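Local coordinates for protein THB11 (Chlamydomonas reinhardtii, PDB 6TD7) that binds heme through a truncated globin fold, leaving the iron pentacoordinate and able to accept small ligands, and is linked to nitrite reduction and oxygen binding, at the protoporphyrin IX containing Fe and cyanide ion site. Residues are numbered along the deposited sequence; one frame, centred on the assembly and turned at random.

The protoporphyrin IX containing Fe and cyanide ion site. Residues 32, 35, 41, 44-45, 48, 53, 56-57, 60, 72, 75, 77, 80-81, 83-84, 90, 94-95, 98, 123. With HEM (protoporphyrin IX containing Fe), chain B; CYN (cyanide ion), chain C.
The heme pocket of THB11, a truncated-hemoglobin domain of a longer protein, buries nearly all of the porphyrin. His81, in helix 77-88, is the proximal histidine: its NE2 binds HEM FE at 2.2 Å. His81 ND1 gives a nearly straight hydrogen bond (170° at H) to the backbone carbonyl of Val77, 2.6 Å from ND1 to O, which fixes the imidazole's rotation and may make it more electron-rich. On the distal face of the porphyrin, CYN C lies 2.2 Å from HEM FE, so cyanide, an added ligand, takes the position that pentacoordinate heme leaves vacant. The distal Tyr32 points its phenol OH at CYN N, hydrogen bonding at 2.8 Å. Leu53, with CG anti to the backbone N (chi1 -169°), hangs over the same face; its CD1 sits 3.6 Å from the centroid of the HEM pyrrole ring containing NA, a CH-pi contact, while CG and CD2 pack against the cyanide nitrogen.

Lys75 serves both propionates with one extended chain. From CG anti to the backbone N (chi1 176°), it runs alongside them: CB packs near propionate oxygen O1D, and Lys75 CD passes 3.6 Å from HEM O2D. At the tip, the ammonium Lys75 NZ forms a salt bridge and weak hydrogen bond to the other propionate, 3.3 Å from HEM O1A. Water 3, 2.7 Å from Lys75 NZ, bridges it by hydrogen bonds to HEM O2D. The poorly ordered Arg83 may add its charge near O1A.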
loop_
_atom_site.group_PDB
_atom_site.type_symbol
_atom_site.label_atom_id
_atom_site.label_comp_id
_atom_site.label_asym_id
_atom_site.label_seq_id
_atom_site.Cartn_x
_atom_site.Cartn_y
_atom_site.Cartn_z
ATOM N N TYR A 32 3.196 7.356 3.473
ATOM C CA TYR A 32 2.141 7.933 4.302
ATOM C C TYR A 32 2.211 9.455 4.326
ATOM O O TYR A 32 1.170 10.119 4.382
ATOM C CB TYR A 32 2.200 7.363 5.716
ATOM C CG TYR A 32 1.522 6.019 5.801
ATOM C CD1 TYR A 32 0.137 5.911 5.748
ATOM C CD2 TYR A 32 2.265 4.857 5.908
ATOM C CE1 TYR A 32 -0.484 4.675 5.808
ATOM C CE2 TYR A 32 1.658 3.627 5.973
ATOM C CZ TYR A 32 0.287 3.537 5.920
ATOM O OH TYR A 32 -0.287 2.291 5.990
ATOM N N LEU A 35 0.377 10.454 1.245
ATOM C CA LEU A 35 -1.053 10.188 1.362
ATOM C C LEU A 35 -1.762 11.305 2.114
ATOM O O LEU A 35 -2.777 11.841 1.656
ATOM C CB LEU A 35 -1.302 8.868 2.093
ATOM C CG LEU A 35 -1.202 7.505 1.413
ATOM C CD1 LEU A 35 -1.952 6.488 2.287
ATOM C CD2 LEU A 35 -1.738 7.494 -0.002
ATOM N N LEU A 41 -7.304 12.380 -0.840
ATOM C CA LEU A 41 -7.229 11.234 0.056
ATOM C C LEU A 41 -7.417 11.610 1.517
ATOM O O LEU A 41 -7.798 10.752 2.320
ATOM C CB LEU A 41 -5.887 10.519 -0.114
ATOM C CG LEU A 41 -5.591 10.058 -1.543
ATOM C CD1 LEU A 41 -4.255 9.343 -1.601
ATOM C CD2 LEU A 41 -6.705 9.170 -2.082
ATOM N N TYR A 44 -10.356 10.565 3.598
ATOM C CA TYR A 44 -10.415 9.220 4.139
ATOM C C TYR A 44 -9.509 9.016 5.344
ATOM O O TYR A 44 -9.657 8.008 6.042
ATOM C CB TYR A 44 -10.037 8.206 3.048
ATOM C CG TYR A 44 -10.765 8.420 1.737
ATOM C CD1 TYR A 44 -12.139 8.247 1.647
ATOM C CD2 TYR A 44 -10.080 8.792 0.589
ATOM C CE1 TYR A 44 -12.813 8.439 0.451
ATOM C CE2 TYR A 44 -10.746 8.988 -0.614
ATOM C CZ TYR A 44 -12.113 8.809 -0.677
ATOM O OH TYR A 44 -12.788 9.000 -1.866
ATOM N N LEU A 45 -8.591 9.950 5.616
ATOM C CA LEU A 45 -7.522 9.723 6.574
ATOM C C LEU A 45 -7.467 10.718 7.725
ATOM O O LEU A 45 -6.748 10.460 8.698
ATOM C CB LEU A 45 -6.162 9.748 5.856
ATOM C CG LEU A 45 -5.937 8.746 4.726
ATOM C CD1 LEU A 45 -4.750 9.176 3.888
ATOM C CD2 LEU A 45 -5.712 7.362 5.288
ATOM N N GLN A 48 -7.843 9.191 10.996
ATOM C CA GLN A 48 -7.087 7.956 11.159
ATOM C C GLN A 48 -5.699 8.300 11.678
ATOM O O GLN A 48 -4.995 9.117 11.076
ATOM C CB GLN A 48 -6.971 7.195 9.835
ATOM C CG GLN A 48 -8.269 6.577 9.338
ATOM C CD GLN A 48 -8.604 5.276 10.041
ATOM O OE1 GLN A 48 -7.727 4.601 10.581
ATOM N NE2 GLN A 48 -9.880 4.916 10.034
ATOM N N LEU A 53 -2.360 3.263 11.478
ATOM C CA LEU A 53 -2.568 2.762 10.126
ATOM C C LEU A 53 -1.332 2.031 9.623
ATOM O O LEU A 53 -1.427 0.927 9.073
ATOM C CB LEU A 53 -2.924 3.929 9.216
ATOM C CG LEU A 53 -3.431 3.588 7.824
ATOM C CD1 LEU A 53 -4.600 2.630 7.925
ATOM C CD2 LEU A 53 -3.821 4.876 7.097
ATOM N N LYS A 56 -1.176 -1.326 11.235
ATOM C CA LYS A 56 -2.122 -2.282 10.669
ATOM C C LYS A 56 -1.668 -2.795 9.306
ATOM O O LYS A 56 -1.958 -3.943 8.947
ATOM C CB LYS A 56 -3.508 -1.644 10.539
ATOM C CG LYS A 56 -4.239 -1.383 11.854
ATOM C CD LYS A 56 -4.207 -2.586 12.799
ATOM C CE LYS A 56 -4.667 -3.884 12.129
ATOM N NZ LYS A 56 -4.334 -5.082 12.962
ATOM N N GLN A 57 -0.984 -1.950 8.527
ATOM C CA GLN A 57 -0.511 -2.281 7.187
ATOM C C GLN A 57 0.785 -3.080 7.201
ATOM O O GLN A 57 1.198 -3.584 6.149
ATOM C CB GLN A 57 -0.307 -0.976 6.389
ATOM C CG GLN A 57 -0.083 -1.135 4.884
ATOM C CD GLN A 57 0.773 -0.023 4.274
ATOM O OE1 GLN A 57 1.783 0.396 4.845
ATOM N NE2 GLN A 57 0.374 0.446 3.100
ATOM N N PHE A 60 1.124 -6.676 5.641
ATOM C CA PHE A 60 1.106 -6.629 4.185
ATOM C C PHE A 60 2.448 -6.170 3.623
ATOM O O PHE A 60 2.943 -6.735 2.640
ATOM C CB PHE A 60 -0.023 -5.703 3.714
ATOM C CG PHE A 60 -0.143 -5.615 2.222
ATOM C CD1 PHE A 60 -0.829 -6.585 1.512
ATOM C CD2 PHE A 60 0.443 -4.572 1.530
ATOM C CE1 PHE A 60 -0.927 -6.515 0.143
ATOM C CE2 PHE A 60 0.357 -4.502 0.164
ATOM C CZ PHE A 60 -0.333 -5.478 -0.534
ATOM N N TYR A 72 -0.461 -13.846 -0.061
ATOM C CA TYR A 72 -0.786 -13.104 1.149
ATOM C C TYR A 72 -2.010 -13.720 1.816
ATOM O O TYR A 72 -3.028 -13.963 1.160
ATOM C CB TYR A 72 -1.040 -11.634 0.827
ATOM C CG TYR A 72 -1.353 -10.786 2.040
ATOM C CD1 TYR A 72 -0.404 -10.581 3.032
ATOM C CD2 TYR A 72 -2.592 -10.184 2.186
ATOM C CE1 TYR A 72 -0.682 -9.806 4.135
ATOM C CE2 TYR A 72 -2.880 -9.404 3.289
ATOM C CZ TYR A 72 -1.920 -9.218 4.259
ATOM O OH TYR A 72 -2.205 -8.442 5.358
ATOM N N LYS A 75 -5.605 -10.231 6.655
ATOM C CA LYS A 75 -6.987 -9.765 6.609
ATOM C C LYS A 75 -7.361 -9.281 5.216
ATOM O O LYS A 75 -6.575 -8.623 4.531
ATOM C CB LYS A 75 -7.175 -8.636 7.627
ATOM C CG LYS A 75 -8.549 -7.982 7.625
ATOM C CD LYS A 75 -8.564 -6.777 8.549
ATOM C CE LYS A 75 -9.918 -6.096 8.565
ATOM N NZ LYS A 75 -9.944 -4.981 9.548
ATOM N N VAL A 77 -8.389 -7.183 2.318
ATOM C CA VAL A 77 -8.221 -5.744 2.154
ATOM C C VAL A 77 -9.539 -5.059 1.808
ATOM O O VAL A 77 -9.715 -3.871 2.102
ATOM C CB VAL A 77 -7.155 -5.409 1.090
ATOM C CG1 VAL A 77 -5.763 -5.628 1.653
ATOM C CG2 VAL A 77 -7.385 -6.220 -0.183
ATOM N N ALA A 80 -11.080 -4.337 5.102
ATOM C CA ALA A 80 -10.377 -3.261 5.789
ATOM C C ALA A 80 -10.796 -1.892 5.266
ATOM O O ALA A 80 -10.888 -0.931 6.039
ATOM C CB ALA A 80 -8.868 -3.448 5.638
ATOM N N HIS A 81 -11.051 -1.777 3.964
ATOM C CA HIS A 81 -11.391 -0.495 3.366
ATOM C C HIS A 81 -12.888 -0.288 3.178
ATOM O O HIS A 81 -13.284 0.732 2.606
ATOM C CB HIS A 81 -10.701 -0.338 2.005
ATOM C CG HIS A 81 -9.209 -0.385 2.077
ATOM N ND1 HIS A 81 -8.502 -1.566 2.063
ATOM C CD2 HIS A 81 -8.289 0.605 2.171
ATOM C CE1 HIS A 81 -7.210 -1.306 2.142
ATOM N NE2 HIS A 81 -7.054 0.006 2.207
ATOM N N ARG A 83 -15.436 0.398 5.103
ATOM C CA ARG A 83 -16.053 1.555 5.743
ATOM C C ARG A 83 -15.869 2.815 4.900
ATOM O O ARG A 83 -16.831 3.543 4.636
ATOM C CB ARG A 83 -15.470 1.768 7.140
ATOM C CG ARG A 83 -15.818 0.695 8.156
ATOM C CD ARG A 83 -14.882 0.771 9.361
ATOM N NE ARG A 83 -13.521 0.368 9.006
ATOM C CZ ARG A 83 -13.005 -0.841 9.225
ATOM N NH1 ARG A 83 -13.723 -1.787 9.817
ATOM N NH2 ARG A 83 -11.759 -1.103 8.853
ATOM N N ILE A 84 -14.633 3.103 4.479
ATOM C CA ILE A 84 -14.437 4.337 3.727
ATOM C C ILE A 84 -15.042 4.215 2.331
ATOM O O ILE A 84 -15.445 5.219 1.734
ATOM C CB ILE A 84 -12.953 4.749 3.669
ATOM C CG1 ILE A 84 -12.045 3.623 3.173
ATOM C CG2 ILE A 84 -12.492 5.211 5.046
ATOM C CD1 ILE A 84 -10.656 4.115 2.798
ATOM N N PHE A 90 -14.583 6.008 -1.148
ATOM C CA PHE A 90 -13.271 5.517 -1.565
ATOM C C PHE A 90 -13.402 4.696 -2.842
ATOM O O PHE A 90 -14.170 3.732 -2.897
ATOM C CB PHE A 90 -12.667 4.671 -0.441
ATOM C CG PHE A 90 -11.219 4.305 -0.642
ATOM C CD1 PHE A 90 -10.252 5.286 -0.779
ATOM C CD2 PHE A 90 -10.822 2.975 -0.640
ATOM C CE1 PHE A 90 -8.925 4.950 -0.943
ATOM C CE2 PHE A 90 -9.492 2.631 -0.798
ATOM C CZ PHE A 90 -8.543 3.621 -0.947
ATOM N N ASP A 94 -8.942 6.600 -6.229
ATOM C CA ASP A 94 -8.167 6.935 -5.035
ATOM C C ASP A 94 -7.064 5.906 -4.805
ATOM O O ASP A 94 -5.941 6.260 -4.429
ATOM C CB ASP A 94 -9.078 7.027 -3.809
ATOM C CG ASP A 94 -10.144 8.101 -3.945
ATOM O OD1 ASP A 94 -9.810 9.232 -4.358
ATOM O OD2 ASP A 94 -11.319 7.809 -3.629
ATOM N N PHE A 95 -7.359 4.627 -5.055
ATOM C CA PHE A 95 -6.337 3.598 -4.905
ATOM C C PHE A 95 -5.199 3.797 -5.901
ATOM O O PHE A 95 -4.028 3.583 -5.563
ATOM C CB PHE A 95 -6.955 2.207 -5.068
ATOM C CG PHE A 95 -6.079 1.097 -4.555
ATOM C CD1 PHE A 95 -5.904 0.909 -3.194
ATOM C CD2 PHE A 95 -5.424 0.248 -5.427
ATOM C CE1 PHE A 95 -5.093 -0.104 -2.714
ATOM C CE2 PHE A 95 -4.612 -0.771 -4.950
ATOM C CZ PHE A 95 -4.447 -0.944 -3.595
ATOM N N GLY A 98 -2.883 6.249 -4.418
ATOM C CA GLY A 98 -2.058 5.580 -3.427
ATOM C C GLY A 98 -0.916 4.800 -4.049
ATOM O O GLY A 98 0.213 4.838 -3.556
ATOM N N MET A 123 1.521 -5.701 -5.932
ATOM C CA MET A 123 0.480 -4.930 -5.270
ATOM C C MET A 123 -0.756 -4.772 -6.141
ATOM O O MET A 123 -1.861 -4.599 -5.614
ATOM C CB MET A 123 1.026 -3.551 -4.904
ATOM C CG MET A 123 0.098 -2.730 -4.045
ATOM S SD MET A 123 0.733 -1.069 -3.771
ATOM C CE MET A 123 2.299 -1.418 -2.977
HETATM C CHA HEM B . -6.030 -0.619 5.924
HETATM C CHB HEM B . -7.207 3.623 3.821
HETATM C CHC HEM B . -4.295 2.724 0.037
HETATM C CHD HEM B . -3.459 -1.737 1.903
HETATM C C1A HEM B . -6.589 0.631 5.718
HETATM C C2A HEM B . -7.435 1.398 6.620
HETATM C C3A HEM B . -7.738 2.553 6.017
HETATM C C4A HEM B . -7.109 2.578 4.719
HETATM C CMA HEM B . -8.605 3.693 6.590
HETATM C CAA HEM B . -7.906 1.008 8.040
HETATM C CBA HEM B . -8.634 -0.325 8.066
HETATM C CGA HEM B . -8.826 -0.755 9.500
HETATM O O1A HEM B . -9.680 -1.650 9.732
HETATM O O2A HEM B . -8.137 -0.217 10.408
HETATM C C1B HEM B . -6.483 3.774 2.656
HETATM C C2B HEM B . -6.452 4.961 1.827
HETATM C C3B HEM B . -5.661 4.722 0.776
HETATM C C4B HEM B . -5.150 3.373 0.898
HETATM C CMB HEM B . -7.217 6.271 2.107
HETATM C CAB HEM B . -5.355 5.738 -0.349
HETATM C CBB HEM B . -4.813 5.366 -1.511
HETATM C C1C HEM B . -3.817 1.449 0.254
HETATM C C2C HEM B . -2.864 0.797 -0.601
HETATM C C3C HEM B . -2.639 -0.424 -0.121
HETATM C C4C HEM B . -3.415 -0.607 1.096
HETATM C CMC HEM B . -2.251 1.407 -1.881
HETATM C CAC HEM B . -1.671 -1.424 -0.777
HETATM C CBC HEM B . -1.963 -2.724 -0.766
HETATM C C1D HEM B . -3.999 -1.782 3.179
HETATM C C2D HEM B . -3.752 -2.801 4.177
HETATM C C3D HEM B . -4.463 -2.497 5.272
HETATM C C4D HEM B . -5.180 -1.263 5.033
HETATM C CMD HEM B . -2.829 -4.022 3.978
HETATM C CAD HEM B . -4.489 -3.269 6.601
HETATM C CBD HEM B . -5.469 -4.425 6.621
HETATM C CGD HEM B . -5.189 -5.094 7.939
HETATM O O1D HEM B . -4.441 -6.107 7.954
HETATM O O2D HEM B . -5.686 -4.584 8.977
HETATM N NA HEM B . -6.417 1.388 4.569
HETATM N NB HEM B . -5.672 2.824 2.061
HETATM N NC HEM B . -4.128 0.570 1.291
HETATM N ND HEM B . -4.873 -0.863 3.741
HETATM FE FE HEM B . -5.242 0.944 2.938
HETATM C C CYN C . -3.432 1.878 3.841
HETATM N N CYN C . -2.720 2.241 4.677
HETATM O O HOH W 1 -4.397 -7.272 5.551
HETATM O O HOH W 2 -3.880 -9.198 8.758
HETATM O O HOH W 3 -8.003 -3.320 8.830
#